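Local structure of NADP-dependent alcohol dehydrogenase (Entamoeba histolytica, 2OUI) at residues A[108-113]-A[265-270]. The protein catalyses the NADP-dependent interconversion of alcohols and their aldehydes or ketones, as a tetrameric zinc-binding dehydrogenase. The protein carries 1 engineered substitution. Numbering follows the deposited sequence.
Sequences GGWKFS and VNYLGE. With EDO (1,2-ethanediol), chain I.
Trp110 presents the outer edge of its six-membered ring to the phenol ring of Tyr267 in an offset edge-to-face pair, with planes at 75° and ring centroids 5.9 Å apart. The touching corner is Trp110 CH2, which lies 3.9 Å from Tyr267 CE1; CE1 sits near the indole plane. Both side chains hold CG anti to the backbone N (chi1 172° in Trp110), so that the rings meet although the CA atoms of Trp110 and Tyr267 are 12.4 Å apart. His59, a zinc ligand, makes a further edge-to-face pair with Trp110, and His42 does the same with Tyr267; Met285 of the second subunit packs on both residues.

In the five-membered ring, Trp110 NE1 makes a weak, bent hydrogen bond to Phe112 O (2.9 Å, 117° at the hydrogen). The hydroxyl of Tyr267 is hydrogen-bonded to Thr43 OG1, which helps to hold the outer end of the phenol. At the base of Tyr267, a 1,2-ethanediol molecule, probably from the crystallisation liquor, donates from O1 to Val265 O (3.0 Å) and accepts from Tyr267 N (3.2 Å).

Segment 108-113 belongs to the GroES-like family region and 265-270 to the Rossmann-type one, after strand 260-264 of the parallel sheet, so this small buried contact bridges the two parts of the enzyme beside the zinc site. No hydrogen bond joins the segments: the link is apolar and aromatic. The Trp110 side chain, at its nearest atoms about 6 Å from the zinc ion and about 4 Å from a bound cacodylate, probably helps to wall the substrate pocket.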
ATOM      1  N   GLY A 108      19.114 -14.059   3.634  1.00 23.22           N
ATOM      2  CA  GLY A 108      20.130 -13.889   4.683  1.00 21.97           C
ATOM      3  C   GLY A 108      19.555 -13.958   6.083  1.00 21.96           C
ATOM      4  O   GLY A 108      20.277 -14.242   7.029  1.00 23.44           O
ATOM      5  N   GLY A 109      18.274 -13.645   6.230  1.00 20.98           N
ATOM      6  CA  GLY A 109      17.608 -13.755   7.527  1.00 20.89           C
ATOM      7  C   GLY A 109      17.244 -15.193   7.887  1.00 23.54           C
ATOM      8  O   GLY A 109      16.962 -15.501   9.051  1.00 25.12           O
ATOM      9  N   TRP A 110      17.220 -16.073   6.884  1.00 23.22           N
ATOM     10  CA  TRP A 110      17.045 -17.497   7.135  1.00 24.94           C
ATOM     11  C   TRP A 110      18.443 -18.102   7.334  1.00 23.94           C
ATOM     12  O   TRP A 110      19.153 -18.420   6.364  1.00 24.53           O
ATOM     13  CB  TRP A 110      16.284 -18.173   5.983  1.00 24.62           C
ATOM     14  CG  TRP A 110      16.241 -19.689   6.086  1.00 24.53           C
ATOM     15  CD1 TRP A 110      16.277 -20.452   7.237  1.00 26.36           C
ATOM     16  CD2 TRP A 110      16.114 -20.610   4.998  1.00 26.27           C
ATOM     17  NE1 TRP A 110      16.208 -21.797   6.912  1.00 27.73           N
ATOM     18  CE2 TRP A 110      16.131 -21.919   5.548  1.00 30.24           C
ATOM     19  CE3 TRP A 110      16.038 -20.458   3.605  1.00 25.79           C
ATOM     20  CZ2 TRP A 110      16.036 -23.065   4.752  1.00 30.68           C
ATOM     21  CZ3 TRP A 110      15.962 -21.587   2.816  1.00 29.55           C
ATOM     22  CH2 TRP A 110      15.954 -22.885   3.394  1.00 31.74           C
ATOM     23  N   LYS A 111      18.838 -18.230   8.600  1.00 23.85           N
ATOM     24  CA  LYS A 111      20.193 -18.663   8.925  1.00 23.97           C
ATOM     25  C   LYS A 111      20.235 -20.166   9.206  1.00 22.31           C
ATOM     26  O   LYS A 111      20.997 -20.922   8.542  1.00 22.17           O
ATOM     27  CB  LYS A 111      20.743 -17.845  10.116  1.00 21.12           C
ATOM     28  CG  LYS A 111      20.719 -16.337   9.815  1.00 25.45           C
ATOM     29  CD  LYS A 111      21.480 -15.509  10.860  1.00 24.08           C
ATOM     30  CE  LYS A 111      21.284 -13.982  10.539  1.00 21.59           C
ATOM     31  NZ  LYS A 111      21.942 -13.577   9.262  1.00 25.99           N
ATOM     32  N   PHE A 112      19.441 -20.578  10.199  1.00 24.02           N
ATOM     33  CA  PHE A 112      19.357 -21.977  10.643  1.00 22.22           C
ATOM     34  C   PHE A 112      19.112 -22.928   9.460  1.00 24.23           C
ATOM     35  O   PHE A 112      18.082 -22.832   8.803  1.00 22.76           O
ATOM     36  CB  PHE A 112      18.175 -22.175  11.587  1.00 23.77           C
ATOM     37  CG  PHE A 112      18.301 -21.490  12.937  1.00 21.81           C
ATOM     38  CD1 PHE A 112      19.447 -21.623  13.715  1.00 23.58           C
ATOM     39  CD2 PHE A 112      17.207 -20.817  13.467  1.00 26.63           C
ATOM     40  CE1 PHE A 112      19.534 -21.021  15.005  1.00 21.69           C
ATOM     41  CE2 PHE A 112      17.279 -20.223  14.743  1.00 23.93           C
ATOM     42  CZ  PHE A 112      18.445 -20.320  15.499  1.00 24.52           C
ATOM     43  N   SER A 113      20.027 -23.876   9.245  1.00 24.21           N
ATOM     44  CA  SER A 113      19.946 -24.896   8.172  1.00 24.78           C
ATOM     45  C   SER A 113      19.908 -24.304   6.763  1.00 26.60           C
ATOM     46  O   SER A 113      19.635 -25.020   5.803  1.00 27.86           O
ATOM     47  CB  SER A 113      18.826 -25.956   8.386  1.00 23.81           C
ATOM     48  OG  SER A 113      17.567 -25.560   7.849  1.00 24.01           O
ATOM     49  N   VAL A 265       5.155 -19.186  -1.600  1.00 22.46           N
ATOM     50  CA  VAL A 265       6.055 -19.397  -0.456  1.00 24.21           C
ATOM     51  C   VAL A 265       6.752 -20.747  -0.589  1.00 24.35           C
ATOM     52  O   VAL A 265       7.529 -21.116   0.281  1.00 28.30           O
ATOM     53  CB  VAL A 265       5.317 -19.339   0.916  1.00 24.61           C
ATOM     54  CG1 VAL A 265       5.011 -17.877   1.295  1.00 26.93           C
ATOM     55  CG2 VAL A 265       4.033 -20.188   0.883  1.00 26.11           C
ATOM     56  N   ASN A 266       6.457 -21.490  -1.659  1.00 23.44           N
ATOM     57  CA  ASN A 266       7.160 -22.748  -1.907  1.00 21.81           C
ATOM     58  C   ASN A 266       8.625 -22.546  -2.259  1.00 23.45           C
ATOM     59  O   ASN A 266       8.978 -21.729  -3.127  1.00 23.54           O
ATOM     60  CB  ASN A 266       6.495 -23.548  -3.032  1.00 20.84           C
ATOM     61  CG  ASN A 266       7.008 -24.976  -3.099  1.00 26.63           C
ATOM     62  OD1 ASN A 266       7.288 -25.596  -2.074  1.00 26.55           O
ATOM     63  ND2 ASN A 266       7.086 -25.511  -4.286  1.00 23.88           N
ATOM     64  N   TYR A 267       9.478 -23.276  -1.554  1.00 23.81           N
ATOM     65  CA  TYR A 267      10.904 -23.351  -1.853  1.00 24.55           C
ATOM     66  C   TYR A 267      11.076 -24.322  -3.027  1.00 25.84           C
ATOM     67  O   TYR A 267      10.795 -25.531  -2.905  1.00 27.11           O
ATOM     68  CB  TYR A 267      11.611 -23.802  -0.575  1.00 23.28           C
ATOM     69  CG  TYR A 267      13.071 -24.260  -0.635  1.00 25.82           C
ATOM     70  CD1 TYR A 267      13.621 -24.887   0.475  1.00 29.53           C
ATOM     71  CD2 TYR A 267      13.881 -24.096  -1.772  1.00 22.23           C
ATOM     72  CE1 TYR A 267      14.920 -25.322   0.485  1.00 28.96           C
ATOM     73  CE2 TYR A 267      15.230 -24.559  -1.774  1.00 26.99           C
ATOM     74  CZ  TYR A 267      15.721 -25.156  -0.621  1.00 27.27           C
ATOM     75  OH  TYR A 267      17.018 -25.642  -0.527  1.00 28.17           O
ATOM     76  N   LEU A 268      11.464 -23.779  -4.183  1.00 24.57           N
ATOM     77  CA  LEU A 268      11.584 -24.547  -5.421  1.00 26.02           C
ATOM     78  C   LEU A 268      12.939 -25.234  -5.546  1.00 27.83           C
ATOM     79  O   LEU A 268      13.980 -24.573  -5.627  1.00 28.53           O
ATOM     80  CB  LEU A 268      11.350 -23.636  -6.630  1.00 25.77           C
ATOM     81  CG  LEU A 268      10.075 -22.801  -6.549  1.00 28.43           C
ATOM     82  CD1 LEU A 268      10.121 -21.634  -7.541  1.00 30.18           C
ATOM     83  CD2 LEU A 268       8.819 -23.643  -6.785  1.00 30.23           C
ATOM     84  N   GLY A 269      12.907 -26.561  -5.574  1.00 27.80           N
ATOM     85  CA  GLY A 269      14.114 -27.386  -5.459  1.00 29.16           C
ATOM     86  C   GLY A 269      14.842 -27.765  -6.729  1.00 31.26           C
ATOM     87  O   GLY A 269      15.961 -28.268  -6.660  1.00 31.89           O
ATOM     88  N   GLU A 270      14.220 -27.558  -7.887  1.00 29.23           N
ATOM     89  CA  GLU A 270      14.872 -27.908  -9.146  1.00 30.01           C
ATOM     90  C   GLU A 270      14.208 -27.226 -10.322  1.00 29.69           C
ATOM     91  O   GLU A 270      13.103 -26.716 -10.182  1.00 27.70           O
ATOM     92  CB  GLU A 270      14.853 -29.417  -9.357  1.00 31.77           C
ATOM     93  CG  GLU A 270      13.482 -30.049  -9.350  1.00 37.75           C
ATOM     94  CD  GLU A 270      13.562 -31.538  -9.647  1.00 52.54           C
ATOM     95  OE1 GLU A 270      14.484 -32.210  -9.118  1.00 56.47           O
ATOM     96  OE2 GLU A 270      12.711 -32.028 -10.422  1.00 57.08           O
TER
HETATM   97  C1  EDO I2001       8.483 -23.918   2.784  1.00 33.62           C
HETATM   98  O1  EDO I2001       8.324 -23.805   1.362  1.00 37.88           O
HETATM   99  C2  EDO I2001       8.554 -25.389   3.185  1.00 30.74           C
HETATM  100  O2  EDO I2001       9.270 -26.211   2.242  1.00 31.12           O